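Local coordinates for protein translation initiation factor eIF2B subunit epsilon (Schizosaccharomyces pombe, PDB 5B04) that forms part of the heterodecameric eIF2B complex, which catalyses the exchange of GDP for GTP on the gamma subunit of translation initiation factor eIF2, at residues 349-355 against 366-372; 311-315 against 327-333; 175-181 against 211-216. Residue numbers count along the deposited sequence, not the author numbering.

Interaction 1 of 3, residues 349-355 against 366-372; sequences IIGRNCT and FLWEDVV
Residues 349-355 and 366-372 run parallel, each a two-residue strand (349-350, 366-367), a turn and the start of the next strand. Phe366 lies opposite Ile349 (CA-CA 5.0 Å), and both take chi1 m on one face of the sheet, where Ile349 CD1 is 3.9 Å from Phe366 CE2; helix 277-288 packs over this pair. Leu367 faces the other way with Ile350, Leu367 CD2 lying 4.1 Å from Ile350 CG1. Leu367 N donates to Ile349 O at 2.6 Å, and Leu367 O accepts a weak hydrogen bond from Gly351 N at 2.5 Å (127°). This 17-residue repeat of short parallel strands and turns marks successive coils of a left-handed beta-helix, the LbH domain of the epsilon subunit. At Trp368 a type II turn begins, running to Val371. Trp368 CA lies 4.2 Å from Gly351 CA; a CB modelled on Gly351 would clash with Trp368 C. Trp368 (chi1 m) points away, and Trp368 NE1 hydrogen-bonds to Tyr280 OH. Glu369 CD sits 3.6 Å from Arg352 CB, while the guanidinium of Arg352 turns to Glu316. Asp370, with positive phi like Asn353, donates from Asp370 N to Arg352 O at 3.0 Å. Val371 N makes a weak hydrogen bond to Cys354 SG at 3.5 Å, and Val371 O receives Thr355 N at 3.0 Å. Val372 then pairs with Thr355, CA-CA 4.6 Å.

Interaction 2 of 3, residues 311-315 against 327-333; sequences HQIYK and IKARTLI
Ile313, in the mt rotamer (chi1 -68°, chi2 179°), lays its side chain over the 327-329 bend: its CD1 is 3.5 Å from Ile327 O and 3.3 Å from Lys328 O, and its CG2 is 4.1 Å from Ile327 CD1. The two backbones run parallel in unbroken register, His311 to Ala329 through Lys315 to Ile333, with CA-CA distances of 4.5 to 5.0 Å. Three hydrogen bonds fix this alignment: Arg330 N to His311 O (2.9 Å, 170°), Tyr314 N to Thr331 O (2.9 Å) and Ile333 N to Tyr314 O (2.8 Å). His311, Gln312 and Arg330 have positive phi, near 60°, so both chains turn before entering the strands; Arg330 CA also approaches Gln312 O at 3.2 Å. Beyond the turns, Tyr314 (chi1 m) and Leu332 (chi1 t) share one face of the sheet, with Tyr314 CB 3.9 Å from Leu332 CG, while Lys315 and Ile333 share the other. Parallel stacking of this kind is characteristic of adjacent coils in a left-handed beta-helix, here its first coils. Strand 313-315 lies between 332-333 and the antiparallel strand 307-309. Tyr314 OH hydrogen-bonds to Leu288 O at the end of helix 277-288, against which Leu332 also packs, and strand 349-350 continues the sheet beyond 332-333.

Interaction 3 of 3, residues 175-181 against 211-216; sequences SVFVIDK and ELEVRN
Val178 and Val214 form the apolar centre, a non-hydrogen-bonded antiparallel pair (CA-CA 4.4 Å) with Val178 CG2 3.8 Å from Val214 CG2. On the same face, Val178 CG1 meets Leu212 CD2 and Val176 CG1 meets Val214 CG1, both at 3.9 Å; all three valines have chi1 t. Strands 175-179 and 212-215 run at 170°, axes 4.6 Å apart, in the mixed sheet of what is probably a nucleotidyltransferase-like (GT-A) domain; a gamma-subunit strand pairs antiparallel with 212-215 and continues it. Hydrogen-bonded pairs flank the centre: Phe177 N to Arg215 O (3.1 Å) with Arg215 N to Phe177 O (2.7 Å), and Ile179 N to Glu213 O (2.9 Å) with Glu213 N to Ile179 O (2.8 Å). At the rim, Lys181 NZ makes a long salt bridge, 3.7 Å, to Glu211 OE1. Backbone hydrogen bonds and apolar packing thus hold the strands, while other salt bridges lead elsewhere: Glu213 to Arg230 of the gamma subunit, Arg215 to Asp217 and Glu161 of its own chain.

Interactions 1 and 2 belong to one beta-helix and meet directly: strands 332-333 and 349-350 are neighbours in one sheet, Ile350 N lies 2.7 Å from Leu332 O, a probable hydrogen bond, and Ile349 CG2 packs 3.8 Å from Leu332 CD2. Both mix buried residues with more open ones, such as Asn353 and Lys328. Interaction 3, its centre about 45 Å from that of interaction 1 and 40 Å from that of interaction 2, is a buried contact in a separate mixed sheet. Its antiparallel pairs exchange two backbone hydrogen bonds each; in the parallel coils, Tyr314 instead bonds to both residues flanking its partner. No other subunit touches interaction 1, beta and delta reach the turn of interaction 2, and gamma extends the sheet of interaction 3.

Interaction 1 of 3, residues 349-355 against 366-372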
loop_
_atom_site.group_PDB
_atom_site.type_symbol
_atom_site.label_atom_id
_atom_site.label_comp_id
_atom_site.label_asym_id
_atom_site.label_seq_id
_atom_site.Cartn_x
_atom_site.Cartn_y
_atom_site.Cartn_z
ATOM N N ILE I 349 15.974 48.496 -5.112
ATOM C CA ILE I 349 16.583 48.272 -3.807
ATOM C C ILE I 349 16.422 49.520 -2.945
ATOM O O ILE I 349 16.740 50.627 -3.377
ATOM C CB ILE I 349 18.074 47.907 -3.934
ATOM C CG1 ILE I 349 18.233 46.577 -4.670
ATOM C CG2 ILE I 349 18.726 47.833 -2.564
ATOM C CD1 ILE I 349 19.668 46.216 -4.983
ATOM N N ILE I 350 15.918 49.338 -1.728
ATOM C CA ILE I 350 15.639 50.459 -0.839
ATOM C C ILE I 350 16.386 50.328 0.486
ATOM O O ILE I 350 16.290 49.307 1.165
ATOM C CB ILE I 350 14.131 50.582 -0.559
ATOM C CG1 ILE I 350 13.364 50.770 -1.869
ATOM C CG2 ILE I 350 13.855 51.734 0.394
ATOM C CD1 ILE I 350 11.863 50.739 -1.708
ATOM N N GLY I 351 17.124 51.371 0.849
ATOM C CA GLY I 351 17.901 51.366 2.074
ATOM C C GLY I 351 17.059 51.508 3.329
ATOM O O GLY I 351 15.830 51.530 3.269
ATOM N N ARG I 352 17.732 51.605 4.471
ATOM C CA ARG I 352 17.063 51.747 5.759
ATOM C C ARG I 352 16.355 53.091 5.898
ATOM O O ARG I 352 16.812 54.103 5.362
ATOM C CB ARG I 352 18.069 51.584 6.903
ATOM C CG ARG I 352 18.587 50.170 7.110
ATOM C CD ARG I 352 17.953 49.539 8.339
ATOM N NE ARG I 352 18.624 48.304 8.739
ATOM C CZ ARG I 352 19.591 48.241 9.649
ATOM N NH1 ARG I 352 20.006 49.345 10.255
ATOM N NH2 ARG I 352 20.145 47.076 9.953
ATOM N N ASN I 353 15.235 53.082 6.618
ATOM C CA ASN I 353 14.539 54.301 7.028
ATOM C C ASN I 353 14.173 55.240 5.877
ATOM O O ASN I 353 14.529 56.416 5.893
ATOM C CB ASN I 353 15.391 55.059 8.051
ATOM C CG ASN I 353 14.566 55.969 8.940
ATOM O OD1 ASN I 353 13.451 56.358 8.591
ATOM N ND2 ASN I 353 15.114 56.316 10.098
ATOM N N CYS I 354 13.455 54.721 4.886
ATOM C CA CYS I 354 13.006 55.545 3.769
ATOM C C CYS I 354 11.507 55.815 3.847
ATOM O O CYS I 354 10.778 55.128 4.561
ATOM C CB CYS I 354 13.350 54.879 2.436
ATOM S SG CYS I 354 15.118 54.771 2.097
ATOM N N THR I 355 11.053 56.823 3.110
ATOM C CA THR I 355 9.639 57.173 3.086
ATOM C C THR I 355 9.155 57.391 1.657
ATOM O O THR I 355 9.609 58.304 0.967
ATOM C CB THR I 355 9.353 58.437 3.920
ATOM O OG1 THR I 355 9.516 58.140 5.311
ATOM C CG2 THR I 355 7.932 58.925 3.681
ATOM N N PHE I 366 17.453 52.552 -7.415
ATOM C CA PHE I 366 18.268 52.288 -6.235
ATOM C C PHE I 366 18.075 53.379 -5.190
ATOM O O PHE I 366 18.336 54.554 -5.449
ATOM C CB PHE I 366 19.749 52.181 -6.602
ATOM C CG PHE I 366 20.072 51.022 -7.500
ATOM C CD1 PHE I 366 19.999 51.155 -8.875
ATOM C CD2 PHE I 366 20.460 49.803 -6.969
ATOM C CE1 PHE I 366 20.300 50.093 -9.704
ATOM C CE2 PHE I 366 20.763 48.737 -7.792
ATOM C CZ PHE I 366 20.684 48.882 -9.163
ATOM N N LEU I 367 17.616 52.985 -4.008
ATOM C CA LEU I 367 17.424 53.922 -2.908
ATOM C C LEU I 367 18.311 53.561 -1.727
ATOM O O LEU I 367 18.214 52.464 -1.177
ATOM C CB LEU I 367 15.960 53.948 -2.466
ATOM C CG LEU I 367 15.025 54.989 -3.080
ATOM C CD1 LEU I 367 14.976 54.883 -4.597
ATOM C CD2 LEU I 367 13.637 54.826 -2.485
ATOM N N TRP I 368 19.175 54.488 -1.336
ATOM C CA TRP I 368 20.023 54.279 -0.173
ATOM C C TRP I 368 19.290 54.812 1.059
ATOM O O TRP I 368 18.082 55.036 1.003
ATOM C CB TRP I 368 21.387 54.944 -0.378
ATOM C CG TRP I 368 22.137 54.384 -1.567
ATOM C CD1 TRP I 368 21.754 53.337 -2.359
ATOM C CD2 TRP I 368 23.391 54.842 -2.095
ATOM N NE1 TRP I 368 22.686 53.117 -3.343
ATOM C CE2 TRP I 368 23.701 54.026 -3.203
ATOM C CE3 TRP I 368 24.280 55.859 -1.739
ATOM C CZ2 TRP I 368 24.861 54.198 -3.957
ATOM C CZ3 TRP I 368 25.432 56.029 -2.490
ATOM C CH2 TRP I 368 25.711 55.202 -3.585
ATOM N N GLU I 369 19.995 55.007 2.166
ATOM C CA GLU I 369 19.326 55.320 3.430
ATOM C C GLU I 369 18.672 56.704 3.472
ATOM O O GLU I 369 19.129 57.644 2.825
ATOM C CB GLU I 369 20.309 55.195 4.596
ATOM C CG GLU I 369 20.725 53.768 4.904
ATOM C CD GLU I 369 21.047 53.563 6.371
ATOM O OE1 GLU I 369 20.698 54.446 7.185
ATOM O OE2 GLU I 369 21.645 52.522 6.712
ATOM N N ASP I 370 17.585 56.799 4.234
ATOM C CA ASP I 370 16.915 58.065 4.541
ATOM C C ASP I 370 16.418 58.848 3.325
ATOM O O ASP I 370 16.267 60.067 3.390
ATOM C CB ASP I 370 17.844 58.956 5.371
ATOM C CG ASP I 370 18.179 58.348 6.719
ATOM O OD1 ASP I 370 19.150 57.566 6.795
ATOM O OD2 ASP I 370 17.470 58.649 7.702
ATOM N N VAL I 371 16.151 58.152 2.225
ATOM C CA VAL I 371 15.577 58.798 1.049
ATOM C C VAL I 371 14.075 58.986 1.228
ATOM O O VAL I 371 13.353 58.036 1.528
ATOM C CB VAL I 371 15.837 57.989 -0.235
ATOM C CG1 VAL I 371 15.188 58.669 -1.431
ATOM C CG2 VAL I 371 17.328 57.821 -0.462
ATOM N N VAL I 372 13.607 60.218 1.047
ATOM C CA VAL I 372 12.184 60.519 1.163
ATOM C C VAL I 372 11.598 60.904 -0.190
ATOM O O VAL I 372 12.090 61.814 -0.856
ATOM C CB VAL I 372 11.927 61.654 2.174
ATOM C CG1 VAL I 372 10.497 62.159 2.059
ATOM C CG2 VAL I 372 12.220 61.176 3.590
#

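Interaction 2 of 3, residues 311-315 against 327-333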
loop_
_atom_site.group_PDB
_atom_site.type_symbol
_atom_site.label_atom_id
_atom_site.label_comp_id
_atom_site.label_asym_id
_atom_site.label_seq_id
_atom_site.Cartn_x
_atom_site.Cartn_y
_atom_site.Cartn_z
ATOM N N HIS I 311 9.690 35.149 -5.206
ATOM C CA HIS I 311 10.006 36.096 -6.274
ATOM C C HIS I 311 11.092 37.077 -5.837
ATOM O O HIS I 311 11.112 38.231 -6.266
ATOM C CB HIS I 311 8.752 36.842 -6.728
ATOM C CG HIS I 311 7.580 35.945 -6.973
ATOM N ND1 HIS I 311 6.570 35.772 -6.052
ATOM C CD2 HIS I 311 7.268 35.154 -8.027
ATOM C CE1 HIS I 311 5.679 34.922 -6.533
ATOM N NE2 HIS I 311 6.081 34.532 -7.729
ATOM N N GLN I 312 11.989 36.592 -4.981
ATOM C CA GLN I 312 13.171 37.337 -4.549
ATOM C C GLN I 312 12.839 38.694 -3.932
ATOM O O GLN I 312 13.373 39.721 -4.348
ATOM C CB GLN I 312 14.132 37.521 -5.727
ATOM C CG GLN I 312 14.659 36.214 -6.298
ATOM C CD GLN I 312 14.347 36.054 -7.772
ATOM O OE1 GLN I 312 13.336 36.558 -8.261
ATOM N NE2 GLN I 312 15.214 35.348 -8.488
ATOM N N ILE I 313 11.959 38.690 -2.938
ATOM C CA ILE I 313 11.630 39.909 -2.208
ATOM C C ILE I 313 12.239 39.869 -0.811
ATOM O O ILE I 313 11.922 38.992 -0.009
ATOM C CB ILE I 313 10.109 40.118 -2.106
ATOM C CG1 ILE I 313 9.526 40.423 -3.487
ATOM C CG2 ILE I 313 9.790 41.245 -1.136
ATOM C CD1 ILE I 313 8.029 40.629 -3.488
ATOM N N TYR I 314 13.118 40.826 -0.529
ATOM C CA TYR I 314 13.844 40.854 0.735
ATOM C C TYR I 314 13.373 41.998 1.627
ATOM O O TYR I 314 13.532 43.169 1.285
ATOM C CB TYR I 314 15.349 40.973 0.483
ATOM C CG TYR I 314 15.935 39.832 -0.322
ATOM C CD1 TYR I 314 15.848 39.817 -1.709
ATOM C CD2 TYR I 314 16.581 38.775 0.305
ATOM C CE1 TYR I 314 16.384 38.778 -2.447
ATOM C CE2 TYR I 314 17.122 37.733 -0.426
ATOM C CZ TYR I 314 17.020 37.741 -1.801
ATOM O OH TYR I 314 17.556 36.706 -2.532
ATOM N N LYS I 315 12.793 41.650 2.771
ATOM C CA LYS I 315 12.295 42.646 3.713
ATOM C C LYS I 315 12.932 42.495 5.087
ATOM O O LYS I 315 13.054 41.387 5.609
ATOM C CB LYS I 315 10.773 42.548 3.846
ATOM C CG LYS I 315 9.992 43.083 2.658
ATOM C CD LYS I 315 8.506 42.792 2.813
ATOM C CE LYS I 315 7.980 43.293 4.151
ATOM N NZ LYS I 315 6.543 42.954 4.348
ATOM N N ILE I 327 4.304 45.497 -3.958
ATOM C CA ILE I 327 5.725 45.443 -4.267
ATOM C C ILE I 327 6.038 44.177 -5.065
ATOM O O ILE I 327 5.838 43.057 -4.594
ATOM C CB ILE I 327 6.594 45.513 -2.988
ATOM C CG1 ILE I 327 6.153 44.472 -1.958
ATOM C CG2 ILE I 327 6.509 46.899 -2.371
ATOM C CD1 ILE I 327 7.127 44.304 -0.814
ATOM N N LYS I 328 6.513 44.368 -6.289
ATOM C CA LYS I 328 6.707 43.252 -7.206
ATOM C C LYS I 328 8.051 42.560 -6.990
ATOM O O LYS I 328 8.703 42.756 -5.965
ATOM C CB LYS I 328 6.570 43.733 -8.651
ATOM C CG LYS I 328 5.230 44.408 -8.928
ATOM C CD LYS I 328 4.977 44.607 -10.413
ATOM C CE LYS I 328 3.587 45.178 -10.655
ATOM N NZ LYS I 328 3.246 45.250 -12.102
ATOM N N ALA I 329 8.455 41.750 -7.963
ATOM C CA ALA I 329 9.600 40.858 -7.805
ATOM C C ALA I 329 10.940 41.588 -7.753
ATOM O O ALA I 329 11.065 42.720 -8.224
ATOM C CB ALA I 329 9.612 39.831 -8.926
ATOM N N ARG I 330 11.932 40.913 -7.174
ATOM C CA ARG I 330 13.303 41.411 -7.077
ATOM C C ARG I 330 13.380 42.769 -6.381
ATOM O O ARG I 330 14.084 43.671 -6.833
ATOM C CB ARG I 330 13.939 41.488 -8.469
ATOM C CG ARG I 330 13.989 40.145 -9.186
ATOM C CD ARG I 330 15.407 39.760 -9.583
ATOM N NE ARG I 330 15.737 40.189 -10.940
ATOM C CZ ARG I 330 16.817 39.794 -11.606
ATOM N NH1 ARG I 330 17.678 38.957 -11.042
ATOM N NH2 ARG I 330 17.036 40.233 -12.838
ATOM N N THR I 331 12.660 42.898 -5.272
ATOM C CA THR I 331 12.632 44.141 -4.509
ATOM C C THR I 331 13.190 43.949 -3.101
ATOM O O THR I 331 12.797 43.027 -2.386
ATOM C CB THR I 331 11.199 44.708 -4.419
ATOM O OG1 THR I 331 10.812 45.235 -5.694
ATOM C CG2 THR I 331 11.118 45.815 -3.379
ATOM N N LEU I 332 14.112 44.823 -2.713
ATOM C CA LEU I 332 14.703 44.785 -1.381
ATOM C C LEU I 332 14.324 46.038 -0.597
ATOM O O LEU I 332 14.459 47.155 -1.095
ATOM C CB LEU I 332 16.225 44.647 -1.479
ATOM C CG LEU I 332 17.043 44.470 -0.197
ATOM C CD1 LEU I 332 18.258 43.611 -0.481
ATOM C CD2 LEU I 332 17.480 45.811 0.367
ATOM N N ILE I 333 13.847 45.850 0.630
ATOM C CA ILE I 333 13.434 46.970 1.469
ATOM C C ILE I 333 14.112 46.942 2.836
ATOM O O ILE I 333 13.977 45.976 3.588
ATOM C CB ILE I 333 11.906 46.987 1.678
ATOM C CG1 ILE I 333 11.179 46.973 0.331
ATOM C CG2 ILE I 333 11.495 48.199 2.497
ATOM C CD1 ILE I 333 9.672 46.937 0.453
#

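Interaction 3 of 3, residues 175-181 against 211-216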
loop_
_atom_site.group_PDB
_atom_site.type_symbol
_atom_site.label_atom_id
_atom_site.label_comp_id
_atom_site.label_asym_id
_atom_site.label_seq_id
_atom_site.Cartn_x
_atom_site.Cartn_y
_atom_site.Cartn_z
ATOM N N SER I 175 37.570 39.257 -22.798
ATOM C CA SER I 175 38.930 39.036 -23.269
ATOM C C SER I 175 39.082 37.650 -23.886
ATOM O O SER I 175 38.360 36.719 -23.527
ATOM C CB SER I 175 39.929 39.207 -22.122
ATOM O OG SER I 175 39.756 40.454 -21.471
ATOM N N VAL I 176 40.023 37.518 -24.815
ATOM C CA VAL I 176 40.311 36.225 -25.425
ATOM C C VAL I 176 41.502 35.558 -24.748
ATOM O O VAL I 176 42.599 36.115 -24.708
ATOM C CB VAL I 176 40.600 36.351 -26.933
ATOM C CG1 VAL I 176 41.028 35.007 -27.503
ATOM C CG2 VAL I 176 39.379 36.875 -27.666
ATOM N N PHE I 177 41.273 34.365 -24.212
ATOM C CA PHE I 177 42.336 33.580 -23.601
ATOM C C PHE I 177 42.690 32.384 -24.477
ATOM O O PHE I 177 41.808 31.746 -25.052
ATOM C CB PHE I 177 41.925 33.098 -22.206
ATOM C CG PHE I 177 41.886 34.184 -21.168
ATOM C CD1 PHE I 177 40.826 35.075 -21.114
ATOM C CD2 PHE I 177 42.900 34.302 -20.233
ATOM C CE1 PHE I 177 40.787 36.070 -20.154
ATOM C CE2 PHE I 177 42.866 35.293 -19.271
ATOM C CZ PHE I 177 41.808 36.179 -19.232
ATOM N N VAL I 178 43.980 32.090 -24.584
ATOM C CA VAL I 178 44.430 30.872 -25.245
ATOM C C VAL I 178 45.220 30.042 -24.243
ATOM O O VAL I 178 46.333 30.404 -23.860
ATOM C CB VAL I 178 45.290 31.165 -26.482
ATOM C CG1 VAL I 178 45.787 29.866 -27.100
ATOM C CG2 VAL I 178 44.499 31.975 -27.498
ATOM N N ILE I 179 44.633 28.931 -23.816
ATOM C CA ILE I 179 45.160 28.176 -22.688
ATOM C C ILE I 179 45.559 26.752 -23.065
ATOM O O ILE I 179 44.880 26.093 -23.852
ATOM C CB ILE I 179 44.127 28.117 -21.545
ATOM C CG1 ILE I 179 43.308 29.410 -21.495
ATOM C CG2 ILE I 179 44.812 27.863 -20.218
ATOM C CD1 ILE I 179 42.294 29.449 -20.374
ATOM N N ASP I 180 46.669 26.285 -22.499
ATOM C CA ASP I 180 47.086 24.896 -22.653
ATOM C C ASP I 180 46.097 24.008 -21.907
ATOM O O ASP I 180 45.982 24.091 -20.686
ATOM C CB ASP I 180 48.511 24.698 -22.128
ATOM C CG ASP I 180 49.138 23.395 -22.596
ATOM O OD1 ASP I 180 48.427 22.370 -22.670
ATOM O OD2 ASP I 180 50.352 23.396 -22.890
ATOM N N LYS I 181 45.390 23.156 -22.644
ATOM C CA LYS I 181 44.254 22.414 -22.097
ATOM C C LYS I 181 44.584 21.497 -20.919
ATOM O O LYS I 181 43.685 21.077 -20.192
ATOM C CB LYS I 181 43.595 21.586 -23.202
ATOM C CG LYS I 181 42.723 22.397 -24.141
ATOM C CD LYS I 181 41.857 21.490 -24.996
ATOM C CE LYS I 181 40.973 20.603 -24.134
ATOM N NZ LYS I 181 40.139 19.684 -24.955
ATOM N N GLU I 211 48.244 21.240 -27.499
ATOM C CA GLU I 211 46.802 21.158 -27.325
ATOM C C GLU I 211 46.595 22.604 -26.931
ATOM O O GLU I 211 47.434 23.164 -26.263
ATOM C CB GLU I 211 46.204 20.024 -26.506
ATOM C CG GLU I 211 44.866 19.525 -27.014
ATOM C CD GLU I 211 44.447 18.234 -26.362
ATOM O OE1 GLU I 211 43.480 18.229 -25.580
ATOM O OE2 GLU I 211 45.092 17.212 -26.633
ATOM N N LEU I 212 45.482 23.208 -27.311
ATOM C CA LEU I 212 45.315 24.630 -27.073
ATOM C C LEU I 212 43.865 25.010 -27.188
ATOM O O LEU I 212 43.232 24.705 -28.177
ATOM C CB LEU I 212 46.126 25.608 -27.893
ATOM C CG LEU I 212 47.570 25.809 -27.484
ATOM C CD1 LEU I 212 48.285 26.631 -28.530
ATOM C CD2 LEU I 212 47.633 26.516 -26.155
ATOM N N GLU I 213 43.351 25.722 -26.198
ATOM C CA GLU I 213 41.978 26.172 -26.239
ATOM C C GLU I 213 41.876 27.675 -26.308
ATOM O O GLU I 213 42.311 28.363 -25.424
ATOM C CB GLU I 213 41.247 25.678 -25.002
ATOM C CG GLU I 213 39.738 25.707 -25.107
ATOM C CD GLU I 213 39.072 24.952 -23.988
ATOM O OE1 GLU I 213 37.884 24.629 -24.099
ATOM O OE2 GLU I 213 39.742 24.674 -22.993
ATOM N N VAL I 214 41.251 28.169 -27.360
ATOM C CA VAL I 214 40.954 29.585 -27.533
ATOM C C VAL I 214 39.573 29.878 -26.963
ATOM O O VAL I 214 38.567 29.380 -27.468
ATOM C CB VAL I 214 41.004 30.006 -29.011
ATOM C CG1 VAL I 214 40.695 31.488 -29.148
ATOM C CG2 VAL I 214 42.362 29.681 -29.608
ATOM N N ARG I 215 39.525 30.686 -25.909
ATOM C CA ARG I 215 38.286 30.871 -25.166
ATOM C C ARG I 215 37.815 32.323 -25.118
ATOM O O ARG I 215 38.467 33.183 -24.524
ATOM C CB ARG I 215 38.450 30.334 -23.743
ATOM C CG ARG I 215 38.933 28.896 -23.688
ATOM C CD ARG I 215 38.759 28.295 -22.305
ATOM N NE ARG I 215 37.351 28.152 -21.951
ATOM C CZ ARG I 215 36.912 27.479 -20.893
ATOM N NH1 ARG I 215 37.773 26.879 -20.081
ATOM N NH2 ARG I 215 35.611 27.400 -20.647
ATOM N N ASN I 216 36.676 32.581 -25.751
ATOM C CA ASN I 216 36.023 33.880 -25.679
ATOM C C ASN I 216 34.803 33.790 -24.765
ATOM O O ASN I 216 33.955 34.681 -24.735
ATOM C CB ASN I 216 35.623 34.359 -27.078
ATOM C CG ASN I 216 35.185 35.812 -27.100
ATOM O OD1 ASN I 216 35.481 36.576 -26.181
ATOM N ND2 ASN I 216 34.469 36.198 -28.148
#